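Local coordinates for protein PaxB (Photorhabdus luminescens, PDB 6EK4) that probably acts as one component of a two-component alpha-helical pore-forming toxin, working with a partner protein to perforate target membranes, at residues A[44-47]-A[48-51]; A[54-57]-A[58-61]; A[63-66]-A[67-71]. All coordinates share one frame; numbering follows the deposited sequence.

Interaction 1: A[44-47]-A[48-51]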
ATOM      1  N   GLN A  44     -12.186  -3.202   4.800  1.00 79.90           N
ATOM      2  CA  GLN A  44     -11.431  -3.105   6.050  1.00 78.00           C
ATOM      3  C   GLN A  44     -11.364  -4.454   6.769  1.00 75.64           C
ATOM      4  O   GLN A  44     -10.332  -4.808   7.331  1.00 74.12           O
ATOM      5  CB  GLN A  44     -12.054  -2.056   6.975  1.00 79.54           C
ATOM      6  CG  GLN A  44     -11.082  -1.454   7.975  1.00 80.15           C
ATOM      7  CD  GLN A  44     -11.714  -0.346   8.796  1.00 81.58           C
ATOM      8  OE1 GLN A  44     -11.398   0.831   8.616  1.00 81.83           O
ATOM      9  NE2 GLN A  44     -12.623  -0.716   9.694  1.00 82.64           N
ATOM     10  N   GLU A  45     -12.468  -5.197   6.744  1.00 74.55           N
ATOM     11  CA  GLU A  45     -12.522  -6.522   7.358  1.00 73.64           C
ATOM     12  C   GLU A  45     -11.745  -7.550   6.536  1.00 72.96           C
ATOM     13  O   GLU A  45     -11.007  -8.362   7.094  1.00 72.87           O
ATOM     14  CB  GLU A  45     -13.973  -6.981   7.521  1.00 74.86           C
ATOM     15  CG  GLU A  45     -14.130  -8.218   8.393  1.00 75.66           C
ATOM     16  CD  GLU A  45     -15.543  -8.766   8.401  1.00 77.15           C
ATOM     17  OE1 GLU A  45     -16.502  -7.975   8.277  1.00 77.61           O
ATOM     18  OE2 GLU A  45     -15.696  -9.997   8.543  1.00 78.09           O
ATOM     19  N   LYS A  46     -11.917  -7.514   5.217  1.00 72.14           N
ATOM     20  CA  LYS A  46     -11.226  -8.446   4.321  1.00 70.93           C
ATOM     21  C   LYS A  46      -9.706  -8.278   4.370  1.00 69.39           C
ATOM     22  O   LYS A  46      -8.973  -9.263   4.296  1.00 69.75           O
ATOM     23  CB  LYS A  46     -11.720  -8.292   2.879  1.00 71.64           C
ATOM     24  CG  LYS A  46     -13.081  -8.918   2.613  1.00 73.18           C
ATOM     25  CD  LYS A  46     -13.367  -8.979   1.123  1.00 74.08           C
ATOM     26  CE  LYS A  46     -14.825  -9.292   0.832  1.00 75.80           C
ATOM     27  NZ  LYS A  46     -15.087  -9.397  -0.630  1.00 76.65           N
ATOM     28  N   THR A  47      -9.238  -7.038   4.488  1.00 67.85           N
ATOM     29  CA  THR A  47      -7.803  -6.769   4.601  1.00 66.49           C
ATOM     30  C   THR A  47      -7.231  -7.331   5.902  1.00 66.15           C
ATOM     31  O   THR A  47      -6.090  -7.795   5.934  1.00 65.98           O
ATOM     32  CB  THR A  47      -7.488  -5.262   4.520  1.00 65.91           C
ATOM     33  OG1 THR A  47      -8.355  -4.540   5.401  1.00 66.42           O
ATOM     34  CG2 THR A  47      -7.672  -4.753   3.097  1.00 66.03           C
ATOM     35  N   LEU A  48      -8.025  -7.291   6.970  1.00 66.38           N
ATOM     36  CA  LEU A  48      -7.629  -7.891   8.244  1.00 66.44           C
ATOM     37  C   LEU A  48      -7.579  -9.419   8.157  1.00 66.56           C
ATOM     38  O   LEU A  48      -6.770 -10.048   8.836  1.00 66.64           O
ATOM     39  CB  LEU A  48      -8.569  -7.452   9.375  1.00 67.04           C
ATOM     40  CG  LEU A  48      -8.496  -5.974   9.772  1.00 67.00           C
ATOM     41  CD1 LEU A  48      -9.649  -5.610  10.697  1.00 67.71           C
ATOM     42  CD2 LEU A  48      -7.162  -5.636  10.422  1.00 66.66           C
ATOM     43  N   ARG A  49      -8.439 -10.010   7.326  1.00 66.53           N
ATOM     44  CA  ARG A  49      -8.389 -11.452   7.070  1.00 66.54           C
ATOM     45  C   ARG A  49      -7.101 -11.832   6.347  1.00 65.15           C
ATOM     46  O   ARG A  49      -6.493 -12.858   6.654  1.00 63.98           O
ATOM     47  CB  ARG A  49      -9.583 -11.909   6.227  1.00 68.19           C
ATOM     48  CG  ARG A  49     -10.930 -11.846   6.927  1.00 70.06           C
ATOM     49  CD  ARG A  49     -12.041 -12.233   5.965  1.00 71.67           C
ATOM     50  NE  ARG A  49     -13.370 -11.891   6.465  1.00 73.59           N
ATOM     51  CZ  ARG A  49     -14.483 -11.914   5.732  1.00 75.58           C
ATOM     52  NH1 ARG A  49     -14.447 -12.264   4.449  1.00 76.09           N
ATOM     53  NH2 ARG A  49     -15.644 -11.581   6.283  1.00 77.40           N
ATOM     54  N   ILE A  50      -6.697 -11.005   5.386  1.00 64.67           N
ATOM     55  CA  ILE A  50      -5.486 -11.257   4.603  1.00 64.44           C
ATOM     56  C   ILE A  50      -4.240 -11.159   5.483  1.00 63.93           C
ATOM     57  O   ILE A  50      -3.348 -11.999   5.384  1.00 63.47           O
ATOM     58  CB  ILE A  50      -5.372 -10.298   3.392  1.00 64.34           C
ATOM     59  CG1 ILE A  50      -6.487 -10.588   2.380  1.00 65.06           C
ATOM     60  CG2 ILE A  50      -4.019 -10.445   2.705  1.00 64.01           C
ATOM     61  CD1 ILE A  50      -6.723  -9.471   1.385  1.00 65.33           C
ATOM     62  N   SER A  51      -4.186 -10.146   6.347  1.00 64.22           N
ATOM     63  CA  SER A  51      -3.050  -9.979   7.260  1.00 64.52           C
ATOM     64  C   SER A  51      -2.968 -11.116   8.280  1.00 64.56           C
ATOM     65  O   SER A  51      -1.876 -11.562   8.627  1.00 64.37           O
ATOM     66  CB  SER A  51      -3.121  -8.633   7.988  1.00 64.51           C
ATOM     67  OG  SER A  51      -4.109  -8.647   9.003  1.00 66.23           O
TER
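Glu-45 and Arg-49 form the one salt bridge here, an i to i+4 pair along the outer side of a helix. NH2 of Arg-49 reaches OE2 of Glu-45 at 2.8 Å, arriving from above the carboxylate plane, and the two flat groups stand 81° apart. One N-H makes the link, with the oxygen near the edge of the guanidinium, so this is no two-pronged, coplanar pairing. Glu-45 runs extended with CG anti to its backbone N (chi1 -169°), while Arg-49 reaches back along the helix with CG beside its own N, which is how the two ends meet.

The aliphatic part of Lys-46 passes NH1 of Arg-49 (CG to NH1 4.1 Å), while NZ of Lys-46 stays 5.9 Å from NH1 of Arg-49 and bonds to the carbonyl O of Val-144. The setting is the N-terminal part of helix 42-73, where regular i to i+4 bonds carry the backbone. Ile-50 N and Ser-51 N bind Lys-46 O and Thr-47 O, both at 3.1 Å, and the bond from Leu-48 N to Gln-44 O is weak at 3.4 Å.

The hydroxyl of Ser-51 folds back onto the same backbone: OG gives a bond to Leu-48 O at 3.0 Å. Apolar groups face inward, Ile-50 resting on Val-143 and Ile-145 of a loop, with its CG1 3.4 Å from Lys-46 O.

Interaction 2: A[54-57]-A[58-61]. With NA (sodium ion), chain E.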
ATOM      1  N   SER A  54      -1.963 -14.186   6.365  1.00 64.14           N
ATOM      2  CA  SER A  54      -0.577 -13.935   5.945  1.00 64.17           C
ATOM      3  C   SER A  54       0.405 -14.274   7.060  1.00 63.94           C
ATOM      4  O   SER A  54       1.449 -14.877   6.815  1.00 63.69           O
ATOM      5  CB  SER A  54      -0.382 -12.474   5.527  1.00 64.40           C
ATOM      6  OG  SER A  54      -0.977 -12.218   4.268  1.00 64.93           O
ATOM      7  N   ARG A  55       0.061 -13.878   8.281  1.00 64.82           N
ATOM      8  CA  ARG A  55       0.882 -14.167   9.449  1.00 66.09           C
ATOM      9  C   ARG A  55       0.892 -15.665   9.762  1.00 65.70           C
ATOM     10  O   ARG A  55       1.918 -16.203  10.175  1.00 65.38           O
ATOM     11  CB  ARG A  55       0.381 -13.371  10.656  1.00 68.63           C
ATOM     12  CG  ARG A  55       1.361 -13.318  11.815  1.00 71.54           C
ATOM     13  CD  ARG A  55       1.021 -12.188  12.773  1.00 74.54           C
ATOM     14  NE  ARG A  55      -0.322 -12.324  13.336  1.00 77.06           N
ATOM     15  CZ  ARG A  55      -0.885 -11.448  14.166  1.00 79.75           C
ATOM     16  NH1 ARG A  55      -2.115 -11.668  14.622  1.00 81.10           N
ATOM     17  NH2 ARG A  55      -0.230 -10.353  14.547  1.00 80.49           N
ATOM     18  N   ASP A  56      -0.246 -16.328   9.561  1.00 65.30           N
ATOM     19  CA  ASP A  56      -0.332 -17.784   9.713  1.00 65.40           C
ATOM     20  C   ASP A  56       0.549 -18.510   8.697  1.00 65.19           C
ATOM     21  O   ASP A  56       1.171 -19.522   9.022  1.00 66.04           O
ATOM     22  CB  ASP A  56      -1.781 -18.272   9.566  1.00 65.62           C
ATOM     23  CG  ASP A  56      -2.632 -17.986  10.792  1.00 65.83           C
ATOM     24  OD1 ASP A  56      -2.078 -17.864  11.907  1.00 65.64           O
ATOM     25  OD2 ASP A  56      -3.870 -17.900  10.642  1.00 66.06           O
ATOM     26  N   LEU A  57       0.581 -18.001   7.467  1.00 64.82           N
ATOM     27  CA  LEU A  57       1.431 -18.564   6.415  1.00 64.29           C
ATOM     28  C   LEU A  57       2.903 -18.392   6.778  1.00 64.05           C
ATOM     29  O   LEU A  57       3.702 -19.315   6.613  1.00 63.90           O
ATOM     30  CB  LEU A  57       1.134 -17.895   5.068  1.00 64.18           C
ATOM     31  CG  LEU A  57       1.768 -18.515   3.815  1.00 64.06           C
ATOM     32  CD1 LEU A  57       0.886 -18.277   2.600  1.00 64.40           C
ATOM     33  CD2 LEU A  57       3.174 -17.987   3.555  1.00 64.17           C
ATOM     34  N   ASP A  58       3.249 -17.207   7.276  1.00 63.88           N
ATOM     35  CA  ASP A  58       4.611 -16.913   7.720  1.00 64.06           C
ATOM     36  C   ASP A  58       5.036 -17.839   8.862  1.00 63.75           C
ATOM     37  O   ASP A  58       6.171 -18.316   8.885  1.00 63.08           O
ATOM     38  CB  ASP A  58       4.718 -15.451   8.167  1.00 64.33           C
ATOM     39  CG  ASP A  58       6.154 -14.995   8.342  1.00 64.78           C
ATOM     40  OD1 ASP A  58       6.970 -15.215   7.424  1.00 64.99           O
ATOM     41  OD2 ASP A  58       6.465 -14.405   9.396  1.00 65.77           O
ATOM     42  N   GLU A  59       4.120 -18.081   9.798  1.00 64.11           N
ATOM     43  CA  GLU A  59       4.354 -19.007  10.913  1.00 64.92           C
ATOM     44  C   GLU A  59       4.633 -20.423  10.413  1.00 64.32           C
ATOM     45  O   GLU A  59       5.527 -21.101  10.920  1.00 63.70           O
ATOM     46  CB  GLU A  59       3.148 -19.030  11.863  1.00 66.00           C
ATOM     47  CG  GLU A  59       3.022 -17.800  12.752  1.00 67.17           C
ATOM     48  CD  GLU A  59       1.635 -17.637  13.355  1.00 68.56           C
ATOM     49  OE1 GLU A  59       0.934 -18.653  13.561  1.00 69.73           O
ATOM     50  OE2 GLU A  59       1.244 -16.485  13.630  1.00 69.12           O
ATOM     51  N   ALA A  60       3.860 -20.859   9.421  1.00 63.80           N
ATOM     52  CA  ALA A  60       4.030 -22.182   8.826  1.00 63.59           C
ATOM     53  C   ALA A  60       5.377 -22.301   8.118  1.00 63.89           C
ATOM     54  O   ALA A  60       6.047 -23.332   8.214  1.00 64.59           O
ATOM     55  CB  ALA A  60       2.897 -22.473   7.854  1.00 63.39           C
ATOM     56  N   ALA A  61       5.769 -21.242   7.413  1.00 63.89           N
ATOM     57  CA  ALA A  61       7.051 -21.207   6.711  1.00 63.78           C
ATOM     58  C   ALA A  61       8.230 -21.272   7.684  1.00 64.22           C
ATOM     59  O   ALA A  61       9.194 -22.001   7.444  1.00 64.13           O
ATOM     60  CB  ALA A  61       7.147 -19.957   5.850  1.00 63.77           C
TER
HETATM   61 NA    NA E 401      -2.084 -18.607  14.458  1.00 81.51          NA
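Asp-56 and Glu-59 run alongside each other out to a sodium ion. OD1 of Asp-56 binds the ion at 2.7 Å. OE1 of Glu-59 is near the same sodium, at 3.1 Å, a longer approach that is not counted as a metal bond. The two acid oxygens, OD1 of Asp-56 and OE1 of Glu-59, are 3.5 Å apart, and their carboxylate planes are turned 79° against each other. The cation next to both oxygens would probably ease the repulsion between the two acids.

What brings them together is the i to i+3 spacing and a shared first torsion. In both, CG sits anti to the carbonyl carbon (chi1 -76° in Asp-56, -75° in Glu-59), which sends the acids out from the same side of the helix. The other oxygen of Glu-59, OE2, packs 3.7 Å from the aliphatic CG of Arg-55. The guanidinium of Arg-55 is near in charge only: its NE is 4.5 Å from OE2 of Glu-59, no N-H of the guanidinium points at that oxygen, and the arginine chain bends away at chi3.

Beneath the side chains the backbone is ordinary helix, with Glu-59 N bonded to Arg-55 O at 2.9 Å and Ala-60 N to Asp-56 O at 3.0 Å. Asp-58, on another side, is gripped by Ser-23 OG at one oxygen and by a salt bridge to Arg-62 at the other. The inward side, led by Leu-57 and Ala-61, packs on Leu-298, Ala-302 and Leu-305 of helix 247-321 and on Met-133 of helix 101-141, while Leu-22 of helix 19-35 closes on Leu-57 as well.

Interaction 3: A[63-66]-A[67-71]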
ATOM      1  N   ALA A  63       8.229 -22.506  10.772  1.00 64.79           N
ATOM      2  CA  ALA A  63       8.223 -23.765  11.518  1.00 64.82           C
ATOM      3  C   ALA A  63       8.637 -24.955  10.658  1.00 65.15           C
ATOM      4  O   ALA A  63       9.174 -25.936  11.174  1.00 65.16           O
ATOM      5  CB  ALA A  63       6.848 -24.014  12.117  1.00 64.95           C
ATOM      6  N   SER A  64       8.383 -24.869   9.354  1.00 65.44           N
ATOM      7  CA  SER A  64       8.689 -25.962   8.430  1.00 65.22           C
ATOM      8  C   SER A  64      10.183 -26.274   8.360  1.00 65.60           C
ATOM      9  O   SER A  64      10.569 -27.436   8.247  1.00 66.24           O
ATOM     10  CB  SER A  64       8.176 -25.631   7.027  1.00 65.31           C
ATOM     11  OG  SER A  64       8.832 -24.490   6.502  1.00 65.69           O
ATOM     12  N   VAL A  65      11.014 -25.237   8.428  1.00 66.03           N
ATOM     13  CA  VAL A  65      12.465 -25.395   8.279  1.00 66.74           C
ATOM     14  C   VAL A  65      13.085 -26.261   9.393  1.00 66.87           C
ATOM     15  O   VAL A  65      13.717 -27.273   9.090  1.00 66.29           O
ATOM     16  CB  VAL A  65      13.184 -24.027   8.152  1.00 67.35           C
ATOM     17  CG1 VAL A  65      14.699 -24.204   8.121  1.00 68.45           C
ATOM     18  CG2 VAL A  65      12.713 -23.299   6.902  1.00 67.20           C
ATOM     19  N   PRO A  66      12.902 -25.880  10.675  1.00 67.29           N
ATOM     20  CA  PRO A  66      13.437 -26.714  11.758  1.00 68.10           C
ATOM     21  C   PRO A  66      12.714 -28.053  11.929  1.00 68.34           C
ATOM     22  O   PRO A  66      13.283 -28.984  12.501  1.00 68.79           O
ATOM     23  CB  PRO A  66      13.242 -25.841  13.003  1.00 68.16           C
ATOM     24  CG  PRO A  66      12.099 -24.960  12.663  1.00 67.66           C
ATOM     25  CD  PRO A  66      12.257 -24.665  11.202  1.00 67.21           C
ATOM     26  N   GLN A  67      11.477 -28.142  11.447  1.00 68.70           N
ATOM     27  CA  GLN A  67      10.719 -29.394  11.479  1.00 69.79           C
ATOM     28  C   GLN A  67      11.313 -30.411  10.507  1.00 70.35           C
ATOM     29  O   GLN A  67      11.582 -31.552  10.884  1.00 70.56           O
ATOM     30  CB  GLN A  67       9.244 -29.138  11.140  1.00 70.02           C
ATOM     31  CG  GLN A  67       8.363 -30.382  11.085  1.00 70.13           C
ATOM     32  CD  GLN A  67       8.324 -31.151  12.395  1.00 70.65           C
ATOM     33  OE1 GLN A  67       8.475 -30.576  13.474  1.00 71.07           O
ATOM     34  NE2 GLN A  67       8.113 -32.459  12.305  1.00 71.01           N
ATOM     35  N   LEU A  68      11.508 -29.989   9.259  1.00 70.81           N
ATOM     36  CA  LEU A  68      12.062 -30.863   8.223  1.00 71.12           C
ATOM     37  C   LEU A  68      13.542 -31.172   8.451  1.00 72.61           C
ATOM     38  O   LEU A  68      14.010 -32.252   8.087  1.00 73.24           O
ATOM     39  CB  LEU A  68      11.859 -30.249   6.835  1.00 70.76           C
ATOM     40  CG  LEU A  68      10.405 -30.153   6.366  1.00 70.68           C
ATOM     41  CD1 LEU A  68      10.315 -29.350   5.077  1.00 71.06           C
ATOM     42  CD2 LEU A  68       9.792 -31.534   6.183  1.00 70.63           C
ATOM     43  N   GLN A  69      14.275 -30.230   9.043  1.00 73.65           N
ATOM     44  CA  GLN A  69      15.668 -30.474   9.419  1.00 75.23           C
ATOM     45  C   GLN A  69      15.758 -31.621  10.421  1.00 75.99           C
ATOM     46  O   GLN A  69      16.564 -32.531  10.250  1.00 76.72           O
ATOM     47  CB  GLN A  69      16.321 -29.216   9.999  1.00 76.68           C
ATOM     48  CG  GLN A  69      16.875 -28.266   8.948  1.00 77.90           C
ATOM     49  CD  GLN A  69      17.661 -27.110   9.542  1.00 79.82           C
ATOM     50  OE1 GLN A  69      18.535 -26.542   8.888  1.00 81.29           O
ATOM     51  NE2 GLN A  69      17.354 -26.755  10.786  1.00 80.32           N
ATOM     52  N   THR A  70      14.917 -31.579  11.452  1.00 76.39           N
ATOM     53  CA  THR A  70      14.867 -32.644  12.456  1.00 77.32           C
ATOM     54  C   THR A  70      14.599 -34.009  11.823  1.00 77.21           C
ATOM     55  O   THR A  70      15.260 -34.990  12.157  1.00 77.29           O
ATOM     56  CB  THR A  70      13.780 -32.372  13.519  1.00 77.63           C
ATOM     57  OG1 THR A  70      14.022 -31.107  14.147  1.00 78.62           O
ATOM     58  CG2 THR A  70      13.767 -33.470  14.583  1.00 77.88           C
ATOM     59  N   VAL A  71      13.637 -34.059  10.904  1.00 77.31           N
ATOM     60  CA  VAL A  71      13.239 -35.312  10.257  1.00 77.81           C
ATOM     61  C   VAL A  71      14.359 -35.879   9.377  1.00 78.89           C
ATOM     62  O   VAL A  71      14.689 -37.063   9.476  1.00 79.74           O
ATOM     63  CB  VAL A  71      11.948 -35.123   9.421  1.00 77.35           C
ATOM     64  CG1 VAL A  71      11.649 -36.357   8.581  1.00 76.86           C
ATOM     65  CG2 VAL A  71      10.765 -34.809  10.328  1.00 77.19           C
TER
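The flat group at the centre is the carbonyl of Pro-66, which Thr-70 meets twice. The hydroxyl OG1 of Thr-70 comes in 2.8 Å from Pro-66 O at a C=O...O angle of 167°, whereas Thr-70 N, 3.2 Å from the same oxygen, sits above the carbonyl plane, 46° out of it. One oxygen therefore takes two donors from a single residue, one almost in line with the C=O bond and one from above its plane. The hydroxyl can do this because OG1 lies beside the backbone N of Thr-70 (chi1 -57°), pointing back toward the preceding turn. One residue earlier, the aliphatic start of a longer side chain leans on the neighbouring carbonyl: CG of Gln-69 lies 3.3 Å from Val-65 O.

Pro-66 marks a kink in helix 42-73, since its ring nitrogen carries no hydrogen for the turn before. The neighbouring bonds still run as in an alpha-helix: Leu-68 N to Ser-64 O at 2.9 Å, Gln-69 N to Val-65 O at 3.0 Å. Leu-68 lies on the buried side, against Trp-309 of helix 247-321, Leu-340 of helix 326-348 and Leu-126 of helix 101-141, and Val-65 rests on Leu-343 and Tyr-347.

Chemically, the proline removes a donor upstream while its own carbonyl gains a second one downstream: the helix is kinked, lacking one bond to the turn before Pro-66, while the carbonyl of Pro-66 accepts two.

Read from the N terminus, the three contacts follow one another along helix 42-73, each closing just one or two helical turns. None nests in or crosses another. Interaction 1 ends before interaction 2 opens, and interaction 2 before interaction 3, with centres 15 Å apart at each step and 30 Å overall. The helix meets different neighbours as it goes: helix 19-35 and the loop at 143-145 beside interaction 1, helices 19-35 and 101-141 beside interaction 2, and helices 101-141 and 326-348 beside interaction 3. Helix 247-321 accompanies all three, so the helix is bound into the elongated bundle along its length.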